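Long-range contacts in SnoN,Epimerase SnoN (Streptomyces nogalater, PDB 5EP9), which is an iron- and 2-oxoglutarate-dependent epimerase that acts in the biosynthesis of the polyketide nogalamycin: residues 139-145 / 221-227; 123-129 / 235-240; 46-52 / 214-218. All coordinates share one frame. Residue numbers count along the deposited sequence, not the author numbering.

Interaction 1. Residues 139-145 / 221-227; sequences TAPHHDA and ARTVHSA. With FE (Fe (III) ion), chain F; AKG (2-oxoglutaric acid), chain E; ACT (acetate ion), chain G.
Strand 139-142, from the 14-202 part of the fused construct, and strand 225-227, from the 203-305 part, run antiparallel with their axes 4.7 Å apart and 173° between their directions. Thr139 and Ala227 form one hydrogen-bonded pair (Thr139 N to Ala227 O 2.8 Å, Ala227 N to Thr139 O 3.1 Å), and His142 and His225 another (N to O 3.0 Å each way). Between the pairs, Ala140 and Pro141 stand against Ser226 alone, a beta bulge that brings His142 round to the face of Thr139, Ala227 and His225. Beyond the strands, Ala221 O takes a bond from Ala145 N at 2.8 Å and a weak one from Asp144 N at 3.0 Å; water 1 links Asp144 N (3.0 Å) to Thr223 O (2.7 Å).

His142 and His225 both have chi1 near p. Their ND1 atoms bond to Ala140 O and Thr223 O, each at 2.9 Å, which orients the rings so that the two NE2 atoms, 3.1 Å apart, meet the iron at 2.2 Å (His142) and 2.1 Å (His225). Asp144, chi1 m, supplies OD1 at 2.0 Å, while its OD2 bonds to His219. Water 2 at 2.1 Å lies trans to His225. 2-Oxoglutarate chelates the iron: AKG O1 is 2.1 Å from FE and AKG O5 1.9 Å from FE. O1 is trans to His142, O5 to Asp144. Thr139 OG1 donates to the far carboxylate at AKG O4, 2.6 Å. This six-coordinate centre is the HxD...H facial triad of the non-heme iron, 2-oxoglutarate-dependent enzymes, set on the cupin-type beta scaffold of the PhyH family.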
loop_
_atom_site.group_PDB
_atom_site.type_symbol
_atom_site.label_atom_id
_atom_site.label_comp_id
_atom_site.label_asym_id
_atom_site.label_seq_id
_atom_site.Cartn_x
_atom_site.Cartn_y
_atom_site.Cartn_z
ATOM N N THR A 139 12.960 1.354 -5.914
ATOM C CA THR A 139 11.769 0.726 -6.408
ATOM C C THR A 139 11.411 1.415 -7.754
ATOM O O THR A 139 11.049 2.567 -7.744
ATOM C CB THR A 139 10.595 0.919 -5.423
ATOM O OG1 THR A 139 10.946 0.363 -4.167
ATOM C CG2 THR A 139 9.407 0.109 -5.921
ATOM N N ALA A 140 11.479 0.675 -8.870
ATOM C CA ALA A 140 11.172 1.190 -10.181
ATOM C C ALA A 140 9.688 1.675 -10.333
ATOM O O ALA A 140 8.774 1.184 -9.666
ATOM C CB ALA A 140 11.481 0.137 -11.238
ATOM N N PRO A 141 9.460 2.707 -11.164
ATOM C CA PRO A 141 8.129 3.265 -11.363
ATOM C C PRO A 141 7.109 2.241 -11.851
ATOM O O PRO A 141 7.392 1.422 -12.661
ATOM C CB PRO A 141 8.339 4.335 -12.470
ATOM C CG PRO A 141 9.780 4.614 -12.483
ATOM C CD PRO A 141 10.480 3.371 -12.054
ATOM N N HIS A 142 5.939 2.245 -11.250
ATOM C CA HIS A 142 4.904 1.354 -11.645
ATOM C C HIS A 142 3.597 1.921 -11.169
ATOM O O HIS A 142 3.553 2.842 -10.358
ATOM C CB HIS A 142 5.162 -0.029 -11.059
ATOM C CG HIS A 142 5.080 -0.050 -9.558
ATOM N ND1 HIS A 142 6.091 0.426 -8.781
ATOM C CD2 HIS A 142 4.084 -0.376 -8.711
ATOM C CE1 HIS A 142 5.755 0.337 -7.506
ATOM N NE2 HIS A 142 4.570 -0.212 -7.431
ATOM N N HIS A 143 2.519 1.306 -11.598
ATOM C CA HIS A 143 1.237 1.422 -10.899
ATOM C C HIS A 143 0.744 0.111 -10.411
ATOM O O HIS A 143 1.182 -0.880 -10.848
ATOM C CB HIS A 143 0.158 2.158 -11.657
ATOM C CG HIS A 143 -0.244 1.534 -12.919
ATOM N ND1 HIS A 143 0.490 1.670 -14.064
ATOM C CD2 HIS A 143 -1.348 0.828 -13.240
ATOM C CE1 HIS A 143 -0.168 1.104 -15.054
ATOM N NE2 HIS A 143 -1.293 0.587 -14.581
ATOM N N ASP A 144 -0.118 0.117 -9.412
ATOM C CA ASP A 144 -0.306 -1.141 -8.654
ATOM C C ASP A 144 -1.415 -2.018 -9.240
ATOM O O ASP A 144 -1.409 -3.231 -9.065
ATOM C CB ASP A 144 -0.656 -0.822 -7.157
ATOM C CG ASP A 144 0.403 -0.144 -6.420
ATOM O OD1 ASP A 144 1.613 -0.474 -6.588
ATOM O OD2 ASP A 144 -0.000 0.654 -5.549
ATOM N N ALA A 145 -2.350 -1.382 -9.942
ATOM C CA ALA A 145 -3.617 -2.049 -10.347
ATOM C C ALA A 145 -3.513 -3.360 -11.070
ATOM O O ALA A 145 -4.256 -4.296 -10.821
ATOM C CB ALA A 145 -4.511 -1.129 -11.192
ATOM N N ALA A 221 -4.541 3.152 -7.110
ATOM C CA ALA A 221 -3.993 1.980 -7.800
ATOM C C ALA A 221 -3.507 2.252 -9.234
ATOM O O ALA A 221 -2.798 1.422 -9.794
ATOM C CB ALA A 221 -5.078 0.895 -7.853
ATOM N N ARG A 222 -3.966 3.344 -9.807
ATOM C CA ARG A 222 -3.499 3.798 -11.134
ATOM C C ARG A 222 -2.403 4.894 -11.080
ATOM O O ARG A 222 -1.854 5.275 -12.108
ATOM C CB ARG A 222 -4.664 4.207 -12.054
ATOM C CG ARG A 222 -5.569 3.016 -12.489
ATOM C CD ARG A 222 -6.541 3.202 -13.652
ATOM N NE ARG A 222 -5.923 3.654 -14.893
ATOM C CZ ARG A 222 -5.641 2.877 -15.907
ATOM N NH1 ARG A 222 -5.923 1.574 -15.883
ATOM N NH2 ARG A 222 -5.076 3.433 -16.969
ATOM N N THR A 223 -2.046 5.356 -9.864
ATOM C CA THR A 223 -1.015 6.394 -9.756
ATOM C C THR A 223 0.373 5.804 -9.933
ATOM O O THR A 223 0.718 4.845 -9.262
ATOM C CB THR A 223 -1.102 7.076 -8.440
ATOM O OG1 THR A 223 -2.394 7.686 -8.330
ATOM C CG2 THR A 223 -0.012 8.134 -8.274
ATOM N N VAL A 224 1.166 6.380 -10.828
ATOM C CA VAL A 224 2.527 5.946 -11.012
ATOM C C VAL A 224 3.361 6.439 -9.830
ATOM O O VAL A 224 3.261 7.588 -9.427
ATOM C CB VAL A 224 3.134 6.500 -12.339
ATOM C CG1 VAL A 224 4.601 6.135 -12.443
ATOM C CG2 VAL A 224 2.397 5.942 -13.528
ATOM N N HIS A 225 4.140 5.529 -9.269
ATOM C CA HIS A 225 4.942 5.792 -8.119
ATOM C C HIS A 225 6.184 4.946 -8.142
ATOM O O HIS A 225 6.296 3.932 -8.800
ATOM C CB HIS A 225 4.204 5.596 -6.798
ATOM C CG HIS A 225 3.621 4.214 -6.609
ATOM N ND1 HIS A 225 2.555 3.794 -7.341
ATOM C CD2 HIS A 225 3.999 3.163 -5.858
ATOM C CE1 HIS A 225 2.309 2.524 -7.057
ATOM N NE2 HIS A 225 3.122 2.141 -6.105
ATOM N N SER A 226 7.174 5.459 -7.440
ATOM C CA SER A 226 8.463 4.808 -7.298
ATOM C C SER A 226 9.037 5.131 -5.930
ATOM O O SER A 226 8.440 5.872 -5.161
ATOM C CB SER A 226 9.427 5.354 -8.392
ATOM O OG SER A 226 9.773 6.672 -8.127
ATOM N N ALA A 227 10.249 4.686 -5.665
ATOM C CA ALA A 227 10.903 5.011 -4.429
ATOM C C ALA A 227 12.372 4.942 -4.598
ATOM O O ALA A 227 12.905 4.117 -5.397
ATOM C CB ALA A 227 10.468 4.045 -3.268
HETATM FE FE FE F . 3.337 0.076 -5.666
HETATM C C1 AKG E . 3.304 0.449 -2.984
HETATM O O1 AKG E . 2.386 0.277 -3.826
HETATM O O2 AKG E . 3.067 0.648 -1.767
HETATM C C2 AKG E . 4.717 0.475 -3.430
HETATM O O5 AKG E . 4.971 0.301 -4.639
HETATM C C3 AKG E . 5.801 0.699 -2.350
HETATM C C4 AKG E . 7.225 0.909 -2.855
HETATM C C5 AKG E . 8.284 1.095 -1.793
HETATM O O3 AKG E . 7.945 1.158 -0.597
HETATM O O4 AKG E . 9.508 1.139 -2.127
HETATM C C ACT G . 9.339 8.752 -10.638
HETATM O O ACT G . 10.237 8.020 -10.219
HETATM O OXT ACT G . 9.617 9.890 -11.086
HETATM C CH3 ACT G . 7.929 8.256 -10.560
HETATM O O HOH W 1 -0.647 2.820 -8.124
HETATM O O HOH W 2 3.657 -1.919 -5.152
#

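Interaction 2. Residues 123-129 / 235-240; sequences LEVLLKE and PRLSTS. With AKG (2-oxoglutaric acid), chain E.
This is a regular antiparallel strand pairing in the middle of the larger beta-sheet, and one face forms the floor of the 2-oxoglutarate pocket. Strand 123-128 comes from the 14-202 part of the fusion and strand 236-240 from the 203-305 part; their axes approach to 4.6 Å, at 159° between directions. Hydrogen-bonded pairs are Glu124-Ser240, Leu126-Ser238 and Lys128-Arg236, alternating with the non-hydrogen-bonded pairs Val125-Thr239 and Leu127-Leu237. The bonds Glu124 N to Ser240 O, Leu126 N to Ser238 O and Arg236 N to Lys128 O measure 2.8 Å each; the longest, Ser238 N to Leu126 O, is 3.2 Å.

On the ligand face Arg236 extends with chi1 and chi2 t, then turns at chi3 (p). Its NH1 donates to 2-oxoglutarate O4 at 3.1 Å, and NH2 makes weak bonds to O3 (2.8 Å) and O4 (3.3 Å); NH1 also bonds to Gly171 O. Ser240 OG, chi1 t, reaches O2 of the iron-binding carboxylate at 3.0 Å, so the two hold opposite ends of the cosubstrate. Lys128 lays CE over the guanidinium face, 3.2 Å from Arg236 NH1, and sends NZ to Val83, Val137 and Thr139. Water 3 joins Arg236 NE (2.7 Å), Leu126 O (2.8 Å) and Ser238 OG (2.6 Å).

The other face, with Val125, Leu127, Leu237 and Thr239, is mostly apolar: Leu127 CD1 packs on Leu237 CD2 (3.9 Å) and, at the pairing's end, on Pro235 CB (3.7 Å). There helix 54-70 covers Val125 and Leu237 with Leu61, Ala64 and Leu68, while strands 82-87 and 157-162 flank the pair within the sheet.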
loop_
_atom_site.group_PDB
_atom_site.type_symbol
_atom_site.label_atom_id
_atom_site.label_comp_id
_atom_site.label_asym_id
_atom_site.label_seq_id
_atom_site.Cartn_x
_atom_site.Cartn_y
_atom_site.Cartn_z
ATOM N N LEU A 123 -1.997 -6.536 4.109
ATOM C CA LEU A 123 -0.961 -5.670 4.639
ATOM C C LEU A 123 0.387 -6.316 4.466
ATOM O O LEU A 123 0.560 -7.483 4.823
ATOM C CB LEU A 123 -1.203 -5.308 6.066
ATOM C CG LEU A 123 -0.181 -4.301 6.684
ATOM C CD1 LEU A 123 -0.817 -3.358 7.666
ATOM C CD2 LEU A 123 1.019 -4.986 7.335
ATOM N N GLU A 124 1.345 -5.533 4.002
ATOM C CA GLU A 124 2.777 -5.968 4.010
ATOM C C GLU A 124 3.682 -5.133 4.881
ATOM O O GLU A 124 3.473 -3.951 5.005
ATOM C CB GLU A 124 3.309 -6.003 2.590
ATOM C CG GLU A 124 2.618 -7.074 1.728
ATOM C CD GLU A 124 2.988 -6.948 0.201
ATOM O OE1 GLU A 124 3.536 -5.905 -0.228
ATOM O OE2 GLU A 124 2.819 -7.922 -0.539
ATOM N N VAL A 125 4.715 -5.736 5.458
ATOM C CA VAL A 125 5.720 -5.005 6.171
ATOM C C VAL A 125 6.899 -4.824 5.236
ATOM O O VAL A 125 7.416 -5.818 4.788
ATOM C CB VAL A 125 6.174 -5.771 7.418
ATOM C CG1 VAL A 125 7.292 -5.065 8.158
ATOM C CG2 VAL A 125 5.018 -5.998 8.380
ATOM N N LEU A 126 7.384 -3.589 5.045
ATOM C CA LEU A 126 8.418 -3.336 4.045
ATOM C C LEU A 126 9.702 -2.893 4.689
ATOM O O LEU A 126 9.682 -2.075 5.564
ATOM C CB LEU A 126 7.992 -2.307 3.001
ATOM C CG LEU A 126 6.622 -2.516 2.386
ATOM C CD1 LEU A 126 6.333 -1.389 1.392
ATOM C CD2 LEU A 126 6.522 -3.828 1.670
ATOM N N LEU A 127 10.802 -3.449 4.211
ATOM C CA LEU A 127 12.147 -3.091 4.632
ATOM C C LEU A 127 13.066 -2.807 3.411
ATOM O O LEU A 127 13.225 -3.648 2.553
ATOM C CB LEU A 127 12.744 -4.260 5.385
ATOM C CG LEU A 127 14.223 -4.207 5.752
ATOM C CD1 LEU A 127 14.507 -3.075 6.724
ATOM C CD2 LEU A 127 14.686 -5.550 6.327
ATOM N N LYS A 128 13.651 -1.635 3.400
ATOM C CA LYS A 128 14.825 -1.334 2.588
ATOM C C LYS A 128 15.975 -0.980 3.433
ATOM O O LYS A 128 15.912 -0.095 4.254
ATOM C CB LYS A 128 14.653 -0.118 1.653
ATOM C CG LYS A 128 13.812 -0.298 0.473
ATOM C CD LYS A 128 14.047 0.941 -0.451
ATOM C CE LYS A 128 13.043 0.964 -1.586
ATOM N NZ LYS A 128 13.542 0.307 -2.805
ATOM N N GLU A 129 17.043 -1.692 3.223
ATOM C CA GLU A 129 18.258 -1.456 3.938
ATOM C C GLU A 129 19.446 -1.978 3.211
ATOM O O GLU A 129 19.338 -2.816 2.341
ATOM C CB GLU A 129 18.228 -2.157 5.313
ATOM C CG GLU A 129 18.317 -3.669 5.205
ATOM C CD GLU A 129 18.332 -4.355 6.555
ATOM O OE1 GLU A 129 18.374 -3.675 7.627
ATOM O OE2 GLU A 129 18.343 -5.595 6.516
ATOM N N PRO A 235 17.661 1.471 8.642
ATOM C CA PRO A 235 16.693 0.816 7.775
ATOM C C PRO A 235 15.436 1.612 7.554
ATOM O O PRO A 235 15.003 2.393 8.388
ATOM C CB PRO A 235 16.399 -0.477 8.480
ATOM C CG PRO A 235 16.838 -0.273 9.919
ATOM C CD PRO A 235 17.913 0.754 9.910
ATOM N N ARG A 236 14.887 1.489 6.372
ATOM C CA ARG A 236 13.609 2.080 6.044
ATOM C C ARG A 236 12.536 1.001 6.414
ATOM O O ARG A 236 12.527 -0.087 5.847
ATOM C CB ARG A 236 13.490 2.405 4.571
ATOM C CG ARG A 236 12.292 3.292 4.287
ATOM C CD ARG A 236 11.924 3.282 2.835
ATOM N NE ARG A 236 11.229 2.063 2.471
ATOM C CZ ARG A 236 10.736 1.779 1.275
ATOM N NH1 ARG A 236 10.913 2.543 0.213
ATOM N NH2 ARG A 236 10.111 0.645 1.117
ATOM N N LEU A 237 11.624 1.360 7.293
ATOM C CA LEU A 237 10.593 0.441 7.776
ATOM C C LEU A 237 9.246 1.094 7.724
ATOM O O LEU A 237 9.087 2.285 8.151
ATOM C CB LEU A 237 10.844 0.032 9.234
ATOM C CG LEU A 237 12.004 -0.954 9.394
ATOM C CD1 LEU A 237 12.698 -0.908 10.756
ATOM C CD2 LEU A 237 11.560 -2.378 9.164
ATOM N N SER A 238 8.297 0.339 7.156
ATOM C CA SER A 238 6.970 0.871 6.908
ATOM C C SER A 238 6.047 -0.274 6.715
ATOM O O SER A 238 6.486 -1.438 6.523
ATOM C CB SER A 238 6.968 1.760 5.617
ATOM O OG SER A 238 7.416 1.023 4.487
ATOM N N THR A 239 4.786 0.059 6.639
ATOM C CA THR A 239 3.824 -0.891 6.158
ATOM C C THR A 239 3.079 -0.351 4.963
ATOM O O THR A 239 2.828 0.828 4.923
ATOM C CB THR A 239 2.771 -1.297 7.252
ATOM O OG1 THR A 239 2.039 -0.141 7.644
ATOM C CG2 THR A 239 3.453 -1.900 8.450
ATOM N N SER A 240 2.561 -1.285 4.164
ATOM C CA SER A 240 1.736 -0.984 3.008
ATOM C C SER A 240 0.510 -1.858 2.958
ATOM O O SER A 240 0.606 -3.069 2.936
ATOM C CB SER A 240 2.596 -1.156 1.729
ATOM O OG SER A 240 1.956 -0.640 0.654
HETATM C C1 AKG E . 3.304 0.449 -2.984
HETATM O O1 AKG E . 2.386 0.277 -3.826
HETATM O O2 AKG E . 3.067 0.648 -1.767
HETATM C C2 AKG E . 4.717 0.475 -3.430
HETATM O O5 AKG E . 4.971 0.301 -4.639
HETATM C C3 AKG E . 5.801 0.699 -2.350
HETATM C C4 AKG E . 7.225 0.909 -2.855
HETATM C C5 AKG E . 8.284 1.095 -1.793
HETATM O O3 AKG E . 7.945 1.158 -0.597
HETATM O O4 AKG E . 9.508 1.139 -2.127
HETATM O O HOH W 3 9.984 0.411 4.263
#

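Interaction 3. Residues 46-52 / 214-218; sequences VHVPGVL and GDCTF
Phe218 and Cys216 make the apolar centre with three valines. Phe218, chi1 m and chi2 90°, turns its ring edge to Val48, CE1 to CG2 4.1 Å, and Val46 CG1 lies 4.3 Å from Phe218 CB. Cys216 SG touches both Val48 CB (4.1 Å) and Val51 CG1 (3.9 Å).

The backbone beneath is antiparallel, with strand 46-48 (14-202 part of the fusion) beside strand 216-218 (203-305 part), axes 4.7 Å apart at 151°. Val46-Phe218 and Val48-Cys216 are hydrogen-bonded pairs (Val46 N to Phe218 O and Val48 N to Cys216 O, both 2.8 Å); His47-Thr217 between them is a non-hydrogen-bonded pair whose side chains point to the other face. Past Val48 the chain turns through Gly50, at positive phi, and Gly214 O receives Leu52 N at 3.1 Å and, weakly, Val51 N at 2.8 Å. Gly214 also has positive phi, and a CB on it would clash with Leu52 O.

At the polar edge the Asp215 carboxylate bridges the strand and the turn: OD2 accepts from His47 NE2 at 2.9 Å and OD1 from Gly50 N at 2.9 Å, while Arg212 N also bonds to OD2. This pairs edge strand 45-48 onto the larger antiparallel sheet of the cupin-type PhyH fold, structural packing without ligand contact; strand 157-162 flanks 216-220 on the far side, helix 104-114 covers Phe218 and Val51, and helix 30-43 packs on Val46.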
loop_
_atom_site.group_PDB
_atom_site.type_symbol
_atom_site.label_atom_id
_atom_site.label_comp_id
_atom_site.label_asym_id
_atom_site.label_seq_id
_atom_site.Cartn_x
_atom_site.Cartn_y
_atom_site.Cartn_z
ATOM N N VAL A 46 -2.163 11.281 -1.555
ATOM C CA VAL A 46 -2.138 12.345 -0.552
ATOM C C VAL A 46 -1.273 11.969 0.620
ATOM O O VAL A 46 -1.190 10.748 0.999
ATOM C CB VAL A 46 -3.592 12.715 -0.199
ATOM C CG1 VAL A 46 -4.219 11.790 0.832
ATOM C CG2 VAL A 46 -3.694 14.123 0.223
ATOM N N HIS A 47 -0.650 12.968 1.209
ATOM C CA HIS A 47 0.140 12.826 2.409
ATOM C C HIS A 47 -0.729 13.214 3.597
ATOM O O HIS A 47 -1.282 14.298 3.630
ATOM C CB HIS A 47 1.379 13.753 2.319
ATOM C CG HIS A 47 2.220 13.829 3.552
ATOM N ND1 HIS A 47 2.941 14.938 3.884
ATOM C CD2 HIS A 47 2.474 12.935 4.529
ATOM C CE1 HIS A 47 3.616 14.729 4.983
ATOM N NE2 HIS A 47 3.337 13.520 5.400
ATOM N N VAL A 48 -0.725 12.373 4.623
ATOM C CA VAL A 48 -1.423 12.675 5.898
ATOM C C VAL A 48 -0.444 12.581 7.041
ATOM O O VAL A 48 -0.061 11.485 7.416
ATOM C CB VAL A 48 -2.631 11.717 6.216
ATOM C CG1 VAL A 48 -3.373 12.152 7.476
ATOM C CG2 VAL A 48 -3.619 11.709 5.074
ATOM N N PRO A 49 -0.067 13.701 7.604
ATOM C CA PRO A 49 0.863 13.603 8.770
ATOM C C PRO A 49 0.232 13.084 10.086
ATOM O O PRO A 49 -0.922 13.267 10.305
ATOM C CB PRO A 49 1.340 15.023 8.988
ATOM C CG PRO A 49 0.259 15.884 8.393
ATOM C CD PRO A 49 -0.401 15.098 7.270
ATOM N N GLY A 50 1.021 12.364 10.874
ATOM C CA GLY A 50 0.665 12.027 12.255
ATOM C C GLY A 50 -0.613 11.191 12.318
ATOM O O GLY A 50 -1.466 11.409 13.089
ATOM N N VAL A 51 -0.717 10.234 11.417
ATOM C CA VAL A 51 -1.870 9.362 11.443
ATOM C C VAL A 51 -1.776 8.373 12.663
ATOM O O VAL A 51 -2.783 7.990 13.217
ATOM C CB VAL A 51 -2.067 8.731 10.080
ATOM C CG1 VAL A 51 -1.250 7.477 9.887
ATOM C CG2 VAL A 51 -3.471 8.379 9.926
ATOM N N LEU A 52 -0.568 7.969 13.010
ATOM C CA LEU A 52 -0.273 7.233 14.209
ATOM C C LEU A 52 0.384 8.110 15.235
ATOM O O LEU A 52 1.195 8.992 14.899
ATOM C CB LEU A 52 0.706 6.093 13.923
ATOM C CG LEU A 52 0.277 5.020 12.938
ATOM C CD1 LEU A 52 1.367 3.939 12.794
ATOM C CD2 LEU A 52 -1.056 4.391 13.347
ATOM N N GLY A 214 5.176 7.917 11.569
ATOM C CA GLY A 214 3.741 8.023 11.907
ATOM C C GLY A 214 2.907 8.737 10.884
ATOM O O GLY A 214 1.695 8.825 11.028
ATOM N N ASP A 215 3.566 9.338 9.903
ATOM C CA ASP A 215 2.858 9.871 8.702
ATOM C C ASP A 215 2.495 8.747 7.800
ATOM O O ASP A 215 3.118 7.645 7.819
ATOM C CB ASP A 215 3.761 10.799 7.861
ATOM C CG ASP A 215 4.069 12.113 8.526
ATOM O OD1 ASP A 215 3.705 12.366 9.695
ATOM O OD2 ASP A 215 4.798 12.886 7.880
ATOM N N CYS A 216 1.496 8.984 6.960
ATOM C CA CYS A 216 1.279 8.059 5.837
ATOM C C CYS A 216 1.010 8.807 4.558
ATOM O O CYS A 216 0.730 10.037 4.531
ATOM C CB CYS A 216 0.142 7.065 6.126
ATOM S SG CYS A 216 -1.495 7.743 6.036
ATOM N N THR A 217 1.084 8.032 3.501
ATOM C CA THR A 217 0.472 8.397 2.238
ATOM C C THR A 217 -0.659 7.415 1.917
ATOM O O THR A 217 -0.636 6.268 2.363
ATOM C CB THR A 217 1.453 8.441 1.099
ATOM O OG1 THR A 217 2.213 7.219 1.023
ATOM C CG2 THR A 217 2.424 9.596 1.270
ATOM N N PHE A 218 -1.619 7.924 1.139
ATOM C CA PHE A 218 -2.538 7.116 0.382
ATOM C C PHE A 218 -2.288 7.336 -1.080
ATOM O O PHE A 218 -2.106 8.480 -1.526
ATOM C CB PHE A 218 -3.956 7.490 0.683
ATOM C CG PHE A 218 -4.389 7.169 2.094
ATOM C CD1 PHE A 218 -4.217 8.091 3.076
ATOM C CD2 PHE A 218 -4.932 5.919 2.388
ATOM C CE1 PHE A 218 -4.593 7.816 4.381
ATOM C CE2 PHE A 218 -5.357 5.646 3.669
ATOM C CZ PHE A 218 -5.198 6.598 4.683
#

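In the fold
All three contacts pair the 14-202 part of the fusion with the 203-305 part. Interactions 2 and 3 belong to the same seven-stranded sheet, one at its middle and one at its edge, and both are largely buried; interaction 1 lies in the smaller four-stranded sheet and is more open. Interactions 1 and 2 grip one 2-oxoglutarate molecule from the two sheets, the first through iron and a threonine, the second through arginine and serine, and they touch where Lys128 NZ meets Thr139 OG1 at 2.9 Å. Interaction 3 has no ligand contact: its chemistry is valine-aromatic packing and a histidine-aspartate bond, though strand 216-220 leads on into segment 221-227.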